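Local coordinates for protein serpin-12 (Manduca sexta, PDB 6CJ7) that controls the prophenoloxidase activation system in larval hemolymph, probably by inhibiting serine proteases as a member of the serpin family, at residues Y209-T214 with V224-Y229; S233-L238 with I362-R367. All coordinates share one frame; numbering follows the deposited sequence.

Contact 1. Residues Y209-T214 with V224-Y229; sequences YFKAGT and VLPFEY
One face of the Phe210 ring is met by the methyl CD2 of Leu225. The methyl carbon lies 3.6 Å from the ring centroid and 17° off the ring normal, a CH-pi contact. It sits somewhat toward the rim, and the ring atoms nearest to it are CE1 and CD1 of Phe210. At the ring edge, near the plane, comes Pro226 CD, 4.2 Å from Phe210 CD1. The first torsion sets CG of Phe210 anti to its own carbonyl carbon, beside the backbone N (chi1 -63°). An alanine in place of Phe210 would probably open a gap above Leu225 CD2 and leave that methyl without its aromatic cover.

The polar part lies at Lys211. Its carbonyl O accepts a hydrogen bond from Val224 N at 2.9 Å. The Lys211 side chain bends at chi3 and chi4 and folds back over Val224. Its CE rests 3.9 Å from Val224 CG1. A water bridges the two segments. It accepts from Lys211 N and Lys211 NZ and donates to Val224 O, 2.7 Å away. One molecule thus joins the lysine's backbone and its ammonium to the 224-226 strand.

Leu225 also packs on Leu270 and Leu272 of strand 265-282. The Phe210 backbone is hydrogen-bonded to Lys266 of that strand. The chain turns a corner at Lys211. In the serpin fold, strand 198-215 passes here from sheet C into sheet B (s3C into s1B), and strand 220-226 is s2B, the hairpin partner of s1B.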
ATOM      1  N   TYR A 209      20.662   1.120  19.121  1.00 31.70           N
ATOM      2  CA  TYR A 209      19.481   1.654  19.775  1.00 34.05           C
ATOM      3  C   TYR A 209      18.415   1.930  18.720  1.00 35.43           C
ATOM      4  O   TYR A 209      18.680   2.604  17.719  1.00 34.27           O
ATOM      5  CB  TYR A 209      19.832   2.907  20.571  1.00 33.08           C
ATOM      6  CG  TYR A 209      20.443   2.578  21.912  1.00 37.74           C
ATOM      7  CD1 TYR A 209      21.816   2.436  22.057  1.00 48.71           C
ATOM      8  CD2 TYR A 209      19.640   2.376  23.029  1.00 39.44           C
ATOM      9  CE1 TYR A 209      22.373   2.122  23.280  1.00 50.47           C
ATOM     10  CE2 TYR A 209      20.187   2.065  24.253  1.00 40.64           C
ATOM     11  CZ  TYR A 209      21.552   1.934  24.373  1.00 46.00           C
ATOM     12  OH  TYR A 209      22.098   1.624  25.596  1.00 51.02           O
ATOM     13  N   PHE A 210      17.235   1.347  18.909  1.00 26.26           N
ATOM     14  CA  PHE A 210      16.050   1.636  18.117  1.00 24.93           C
ATOM     15  C   PHE A 210      14.899   1.927  19.059  1.00 28.28           C
ATOM     16  O   PHE A 210      14.827   1.374  20.160  1.00 30.18           O
ATOM     17  CB  PHE A 210      15.605   0.456  17.239  1.00 26.69           C
ATOM     18  CG  PHE A 210      16.585   0.032  16.195  1.00 29.26           C
ATOM     19  CD1 PHE A 210      16.742   0.753  15.025  1.00 30.59           C
ATOM     20  CD2 PHE A 210      17.291  -1.149  16.342  1.00 30.16           C
ATOM     21  CE1 PHE A 210      17.633   0.327  14.052  1.00 33.67           C
ATOM     22  CE2 PHE A 210      18.171  -1.569  15.373  1.00 30.30           C
ATOM     23  CZ  PHE A 210      18.343  -0.837  14.236  1.00 28.76           C
ATOM     24  N   LYS A 211      13.977   2.771  18.614  1.00 25.29           N
ATOM     25  CA  LYS A 211      12.678   2.811  19.262  1.00 26.34           C
ATOM     26  C   LYS A 211      12.064   1.413  19.197  1.00 24.50           C
ATOM     27  O   LYS A 211      11.908   0.839  18.113  1.00 26.52           O
ATOM     28  CB  LYS A 211      11.783   3.854  18.590  1.00 27.02           C
ATOM     29  CG  LYS A 211      12.425   5.267  18.542  1.00 26.20           C
ATOM     30  CD  LYS A 211      11.446   6.312  18.013  1.00 31.75           C
ATOM     31  CE  LYS A 211      11.275   6.242  16.497  1.00 34.06           C
ATOM     32  NZ  LYS A 211      12.513   6.204  15.660  1.00 32.92           N
ATOM     33  N   ALA A 212      11.754   0.849  20.359  1.00 26.63           N
ATOM     34  CA  ALA A 212      11.353  -0.549  20.415  1.00 27.84           C
ATOM     35  C   ALA A 212      10.662  -0.816  21.739  1.00 30.67           C
ATOM     36  O   ALA A 212      10.798  -0.055  22.699  1.00 31.61           O
ATOM     37  CB  ALA A 212      12.552  -1.492  20.244  1.00 29.93           C
ATOM     38  N   GLY A 213       9.917  -1.912  21.775  1.00 30.46           N
ATOM     39  CA  GLY A 213       9.251  -2.301  23.000  1.00 33.09           C
ATOM     40  C   GLY A 213       8.421  -3.542  22.772  1.00 34.55           C
ATOM     41  O   GLY A 213       8.551  -4.223  21.755  1.00 33.66           O
ATOM     42  N   THR A 214       7.577  -3.837  23.753  1.00 39.79           N
ATOM     43  CA  THR A 214       6.619  -4.932  23.675  1.00 38.73           C
ATOM     44  C   THR A 214       5.231  -4.343  23.847  1.00 44.46           C
ATOM     45  O   THR A 214       4.947  -3.713  24.872  1.00 50.92           O
ATOM     46  CB  THR A 214       6.885  -5.991  24.746  1.00 45.69           C
ATOM     47  OG1 THR A 214       8.230  -6.475  24.624  1.00 50.20           O
ATOM     48  CG2 THR A 214       5.918  -7.153  24.588  1.00 45.21           C
ATOM     49  N   VAL A 224      11.198  -0.069  15.483  1.00 23.62           N
ATOM     50  CA  VAL A 224      11.014   0.991  14.493  1.00 22.31           C
ATOM     51  C   VAL A 224      12.363   1.252  13.838  1.00 22.30           C
ATOM     52  O   VAL A 224      13.311   1.689  14.510  1.00 24.79           O
ATOM     53  CB  VAL A 224      10.475   2.277  15.134  1.00 26.22           C
ATOM     54  CG1 VAL A 224      10.340   3.375  14.087  1.00 23.41           C
ATOM     55  CG2 VAL A 224       9.146   2.020  15.848  1.00 25.40           C
ATOM     56  N   LEU A 225      12.456   0.990  12.535  1.00 21.93           N
ATOM     57  CA  LEU A 225      13.720   1.128  11.815  1.00 22.56           C
ATOM     58  C   LEU A 225      13.665   2.353  10.907  1.00 19.41           C
ATOM     59  O   LEU A 225      12.907   2.347   9.925  1.00 22.05           O
ATOM     60  CB  LEU A 225      13.997  -0.134  11.000  1.00 23.43           C
ATOM     61  CG  LEU A 225      13.840  -1.438  11.786  1.00 25.34           C
ATOM     62  CD1 LEU A 225      13.923  -2.659  10.876  1.00 23.64           C
ATOM     63  CD2 LEU A 225      14.891  -1.490  12.894  1.00 26.55           C
ATOM     64  N   PRO A 226      14.418   3.419  11.176  1.00 19.90           N
ATOM     65  CA  PRO A 226      14.268   4.644  10.377  1.00 19.69           C
ATOM     66  C   PRO A 226      15.014   4.592   9.050  1.00 21.61           C
ATOM     67  O   PRO A 226      16.103   4.021   8.929  1.00 22.45           O
ATOM     68  CB  PRO A 226      14.857   5.737  11.283  1.00 24.72           C
ATOM     69  CG  PRO A 226      15.105   5.082  12.612  1.00 32.82           C
ATOM     70  CD  PRO A 226      15.291   3.626  12.342  1.00 22.54           C
ATOM     71  N   PHE A 227      14.401   5.206   8.040  1.00 21.19           N
ATOM     72  CA  PHE A 227      15.067   5.423   6.767  1.00 18.96           C
ATOM     73  C   PHE A 227      15.727   6.806   6.776  1.00 19.68           C
ATOM     74  O   PHE A 227      15.633   7.551   7.752  1.00 20.90           O
ATOM     75  CB  PHE A 227      14.074   5.246   5.617  1.00 18.73           C
ATOM     76  CG  PHE A 227      13.662   3.812   5.388  1.00 17.74           C
ATOM     77  CD1 PHE A 227      12.463   3.322   5.905  1.00 17.31           C
ATOM     78  CD2 PHE A 227      14.466   2.947   4.636  1.00 22.70           C
ATOM     79  CE1 PHE A 227      12.076   1.990   5.668  1.00 18.06           C
ATOM     80  CE2 PHE A 227      14.090   1.617   4.410  1.00 21.72           C
ATOM     81  CZ  PHE A 227      12.895   1.146   4.925  1.00 20.21           C
ATOM     82  N   GLU A 228      16.406   7.139   5.675  1.00 20.11           N
ATOM     83  CA  GLU A 228      17.242   8.339   5.606  1.00 21.95           C
ATOM     84  C   GLU A 228      16.446   9.596   5.944  1.00 21.65           C
ATOM     85  O   GLU A 228      15.314   9.773   5.486  1.00 21.34           O
ATOM     86  CB  GLU A 228      17.852   8.468   4.200  1.00 23.65           C
ATOM     87  CG  GLU A 228      19.180   9.204   4.176  1.00 31.14           C
ATOM     88  CD  GLU A 228      19.725   9.489   2.778  1.00 36.65           C
ATOM     89  OE1 GLU A 228      18.972   9.408   1.789  1.00 33.39           O
ATOM     90  OE2 GLU A 228      20.929   9.808   2.673  1.00 46.71           O
ATOM     91  N   TYR A 229      17.049  10.462   6.766  1.00 23.87           N
ATOM     92  CA  TYR A 229      16.457  11.730   7.206  1.00 23.54           C
ATOM     93  C   TYR A 229      15.155  11.524   7.980  1.00 22.05           C
ATOM     94  O   TYR A 229      14.368  12.464   8.140  1.00 23.21           O
ATOM     95  CB  TYR A 229      16.240  12.683   6.023  1.00 25.23           C
ATOM     96  CG  TYR A 229      17.489  12.892   5.201  1.00 28.33           C
ATOM     97  CD1 TYR A 229      18.640  13.414   5.783  1.00 36.57           C
ATOM     98  CD2 TYR A 229      17.530  12.565   3.857  1.00 28.56           C
ATOM     99  CE1 TYR A 229      19.797  13.605   5.045  1.00 38.46           C
ATOM    100  CE2 TYR A 229      18.687  12.756   3.103  1.00 30.58           C
ATOM    101  CZ  TYR A 229      19.815  13.269   3.706  1.00 35.15           C
ATOM    102  OH  TYR A 229      20.965  13.455   2.966  1.00 38.51           O
TER
HETATM  103  O   HOH W   1      14.095   3.794  16.010  1.00 26.01           O

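Contact 2. Residues S233-L238 with I362-R367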
ATOM      1  N   SER A 233       9.679   5.125   8.213  1.00 19.04           N
ATOM      2  CA  SER A 233      10.110   4.069   9.120  1.00 17.82           C
ATOM      3  C   SER A 233       9.563   2.745   8.630  1.00 18.24           C
ATOM      4  O   SER A 233       8.454   2.682   8.106  1.00 20.88           O
ATOM      5  CB  SER A 233       9.590   4.280  10.549  1.00 20.93           C
ATOM      6  OG  SER A 233       9.977   5.541  11.068  1.00 27.50           O
ATOM      7  N   LEU A 234      10.335   1.679   8.831  1.00 17.53           N
ATOM      8  CA  LEU A 234       9.793   0.330   8.755  1.00 18.98           C
ATOM      9  C   LEU A 234       9.479  -0.106  10.179  1.00 18.63           C
ATOM     10  O   LEU A 234      10.382  -0.206  11.022  1.00 20.25           O
ATOM     11  CB  LEU A 234      10.740  -0.659   8.072  1.00 18.01           C
ATOM     12  CG  LEU A 234      10.030  -1.961   7.657  1.00 18.86           C
ATOM     13  CD1 LEU A 234       9.118  -1.721   6.449  1.00 20.13           C
ATOM     14  CD2 LEU A 234      11.064  -3.054   7.386  1.00 22.86           C
ATOM     15  N   ILE A 235       8.197  -0.319  10.452  1.00 18.42           N
ATOM     16  CA  ILE A 235       7.738  -0.756  11.758  1.00 19.12           C
ATOM     17  C   ILE A 235       7.504  -2.252  11.647  1.00 19.63           C
ATOM     18  O   ILE A 235       6.696  -2.705  10.829  1.00 20.32           O
ATOM     19  CB  ILE A 235       6.473   0.001  12.184  1.00 20.41           C
ATOM     20  CG1 ILE A 235       6.774   1.504  12.230  1.00 21.17           C
ATOM     21  CG2 ILE A 235       5.983  -0.500  13.550  1.00 23.66           C
ATOM     22  CD1 ILE A 235       5.544   2.373  12.410  1.00 24.37           C
ATOM     23  N   VAL A 236       8.259  -3.031  12.411  1.00 19.76           N
ATOM     24  CA  VAL A 236       8.214  -4.486  12.332  1.00 20.11           C
ATOM     25  C   VAL A 236       7.618  -5.006  13.627  1.00 21.70           C
ATOM     26  O   VAL A 236       8.056  -4.627  14.722  1.00 21.85           O
ATOM     27  CB  VAL A 236       9.608  -5.083  12.079  1.00 20.99           C
ATOM     28  CG1 VAL A 236       9.516  -6.602  11.933  1.00 20.90           C
ATOM     29  CG2 VAL A 236      10.237  -4.444  10.850  1.00 28.12           C
ATOM     30  N   VAL A 237       6.604  -5.863  13.504  1.00 22.30           N
ATOM     31  CA  VAL A 237       5.830  -6.318  14.646  1.00 22.51           C
ATOM     32  C   VAL A 237       5.844  -7.836  14.619  1.00 24.13           C
ATOM     33  O   VAL A 237       5.443  -8.449  13.620  1.00 25.07           O
ATOM     34  CB  VAL A 237       4.393  -5.767  14.610  1.00 22.33           C
ATOM     35  CG1 VAL A 237       3.710  -6.017  15.934  1.00 27.83           C
ATOM     36  CG2 VAL A 237       4.403  -4.271  14.291  1.00 23.88           C
ATOM     37  N   LEU A 238       6.318  -8.437  15.705  1.00 24.50           N
ATOM     38  CA  LEU A 238       6.617  -9.857  15.751  1.00 25.44           C
ATOM     39  C   LEU A 238       5.784 -10.507  16.852  1.00 31.01           C
ATOM     40  O   LEU A 238       5.947 -10.152  18.029  1.00 34.83           O
ATOM     41  CB  LEU A 238       8.105 -10.056  16.012  1.00 26.79           C
ATOM     42  CG  LEU A 238       8.707 -11.449  16.059  1.00 28.40           C
ATOM     43  CD1 LEU A 238       8.601 -12.145  14.727  1.00 29.19           C
ATOM     44  CD2 LEU A 238      10.171 -11.351  16.495  1.00 32.71           C
ATOM     45  N   ILE A 362       5.292  -2.655   8.395  1.00 17.32           N
ATOM     46  CA  ILE A 362       4.494  -1.498   8.013  1.00 18.61           C
ATOM     47  C   ILE A 362       5.461  -0.403   7.613  1.00 18.82           C
ATOM     48  O   ILE A 362       6.356  -0.055   8.388  1.00 20.18           O
ATOM     49  CB  ILE A 362       3.582  -1.029   9.157  1.00 18.57           C
ATOM     50  CG1 ILE A 362       2.585  -2.133   9.513  1.00 21.79           C
ATOM     51  CG2 ILE A 362       2.834   0.258   8.766  1.00 18.85           C
ATOM     52  CD1 ILE A 362       1.713  -1.820  10.703  1.00 26.25           C
ATOM     53  N   LEU A 363       5.320   0.106   6.394  1.00 15.85           N
ATOM     54  CA  LEU A 363       6.086   1.269   5.974  1.00 16.22           C
ATOM     55  C   LEU A 363       5.299   2.510   6.357  1.00 18.03           C
ATOM     56  O   LEU A 363       4.161   2.692   5.909  1.00 19.54           O
ATOM     57  CB  LEU A 363       6.373   1.235   4.474  1.00 17.33           C
ATOM     58  CG  LEU A 363       7.203   2.448   4.029  1.00 24.01           C
ATOM     59  CD1 LEU A 363       8.657   2.308   4.508  1.00 23.20           C
ATOM     60  CD2 LEU A 363       7.119   2.631   2.511  1.00 28.66           C
ATOM     61  N   TRP A 364       5.896   3.351   7.201  1.00 16.21           N
ATOM     62  CA  TRP A 364       5.212   4.473   7.820  1.00 17.61           C
ATOM     63  C   TRP A 364       5.783   5.772   7.269  1.00 17.28           C
ATOM     64  O   TRP A 364       7.008   5.934   7.202  1.00 18.36           O
ATOM     65  CB  TRP A 364       5.385   4.404   9.343  1.00 19.43           C
ATOM     66  CG  TRP A 364       4.515   5.329  10.137  1.00 21.94           C
ATOM     67  CD1 TRP A 364       4.871   6.530  10.709  1.00 19.39           C
ATOM     68  CD2 TRP A 364       3.151   5.107  10.493  1.00 19.51           C
ATOM     69  NE1 TRP A 364       3.799   7.069  11.378  1.00 24.63           N
ATOM     70  CE2 TRP A 364       2.729   6.213  11.260  1.00 21.58           C
ATOM     71  CE3 TRP A 364       2.235   4.079  10.225  1.00 19.88           C
ATOM     72  CZ2 TRP A 364       1.430   6.318  11.767  1.00 20.23           C
ATOM     73  CZ3 TRP A 364       0.947   4.190  10.735  1.00 20.97           C
ATOM     74  CH2 TRP A 364       0.561   5.290  11.488  1.00 21.39           C
ATOM     75  N   ASP A 365       4.898   6.678   6.856  1.00 17.10           N
ATOM     76  CA  ASP A 365       5.284   8.046   6.518  1.00 16.94           C
ATOM     77  C   ASP A 365       5.344   8.845   7.817  1.00 19.23           C
ATOM     78  O   ASP A 365       4.318   9.060   8.472  1.00 20.17           O
ATOM     79  CB  ASP A 365       4.298   8.635   5.507  1.00 17.38           C
ATOM     80  CG  ASP A 365       4.759   9.979   4.950  1.00 19.78           C
ATOM     81  OD1 ASP A 365       5.137  10.883   5.746  1.00 19.88           O
ATOM     82  OD2 ASP A 365       4.761  10.142   3.709  1.00 22.15           O
ATOM     83  N   ASN A 366       6.562   9.219   8.240  1.00 18.90           N
ATOM     84  CA  ASN A 366       6.755   9.848   9.544  1.00 20.65           C
ATOM     85  C   ASN A 366       6.252  11.281   9.596  1.00 23.16           C
ATOM     86  O   ASN A 366       6.100  11.838  10.694  1.00 28.53           O
ATOM     87  CB  ASN A 366       8.235   9.839   9.913  1.00 19.95           C
ATOM     88  CG  ASN A 366       8.748   8.453  10.184  1.00 23.09           C
ATOM     89  OD1 ASN A 366       7.979   7.576  10.574  1.00 25.89           O
ATOM     90  ND2 ASN A 366      10.043   8.240   9.987  1.00 23.05           N
ATOM     91  N   ARG A 367       6.063  11.916   8.446  1.00 21.75           N
ATOM     92  CA  ARG A 367       5.593  13.294   8.450  1.00 23.52           C
ATOM     93  C   ARG A 367       4.072  13.356   8.397  1.00 25.66           C
ATOM     94  O   ARG A 367       3.455  14.203   9.051  1.00 25.42           O
ATOM     95  CB  ARG A 367       6.187  14.073   7.270  1.00 26.00           C
ATOM     96  CG  ARG A 367       5.633  15.522   7.146  1.00 29.57           C
ATOM     97  CD  ARG A 367       6.508  16.478   7.842  1.00 29.72           C
ATOM     98  NE  ARG A 367       6.040  17.882   7.837  1.00 24.91           N
ATOM     99  CZ  ARG A 367       6.736  18.896   7.338  1.00 35.75           C
ATOM    100  NH1 ARG A 367       7.920  18.676   6.771  1.00 41.11           N
ATOM    101  NH2 ARG A 367       6.248  20.123   7.405  1.00 32.72           N
TER
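Ser233 and Trp364 form a hydrogen-bonded antiparallel pair, and Ile235 and Ile362 form a second. Leu234 and Leu363 make the non-hydrogen-bonded pair between them. The straightest of the four backbone bonds runs 2.8 Å from Ile235 N to Ile362 O, with 175° at the hydrogen. Packing is tight on the face of Ile235, Ile362 and Trp364. The Trp364 CG is anti to the backbone N (chi1 -168°). Ile235 CD1 comes obliquely to Trp364 CB, 3.7 Å away, and also meets CG. Most of the indole lies farther from the 233-238 strand.

Toward Asn366, which is partly exposed, the contact becomes polar and rests on one side-chain bond. Ser233 OG donates to Asn366 OD1 at 2.9 Å. It meets the amide oxygen from the side, in the carbonyl plane, with a C=O...OG angle of 97°. At the strand's last residue, Asp365 OD1 accepts from Arg367 N in an Asx turn.

Asn230 O holds Asn366 ND2, and Arg87 forms a salt bridge with Asp365. Val257 of helix 254-260 packs on Ile235, Ile362 and Trp364, while Phe227 touches Leu234 and Leu363 on the other face. Strand 220-226 flanks 232-239, and strand 370-377 flanks 359-365.

In the fold
From the N terminus, the chain enters contact 1 at 209-214, passes the hairpin turn and returns at 224-229. That short loop is closed before contact 2 opens at 233-238. Contact 2 closes a much longer loop, since 123 residues separate its segments, among them helix 254-260 and strand 265-282. The two contacts therefore stand in series and do not cross. The centres of contacts 1 and 2 are about 9 Å apart. They meet where Leu225 N probably bonds to Leu234 O and Val224 CG1 packs on Ser233 CB. Strands 220-226, 232-239, 359-365 and 370-377 run side by side in sheet B, so the local hairpin is tied to the C-terminal strands.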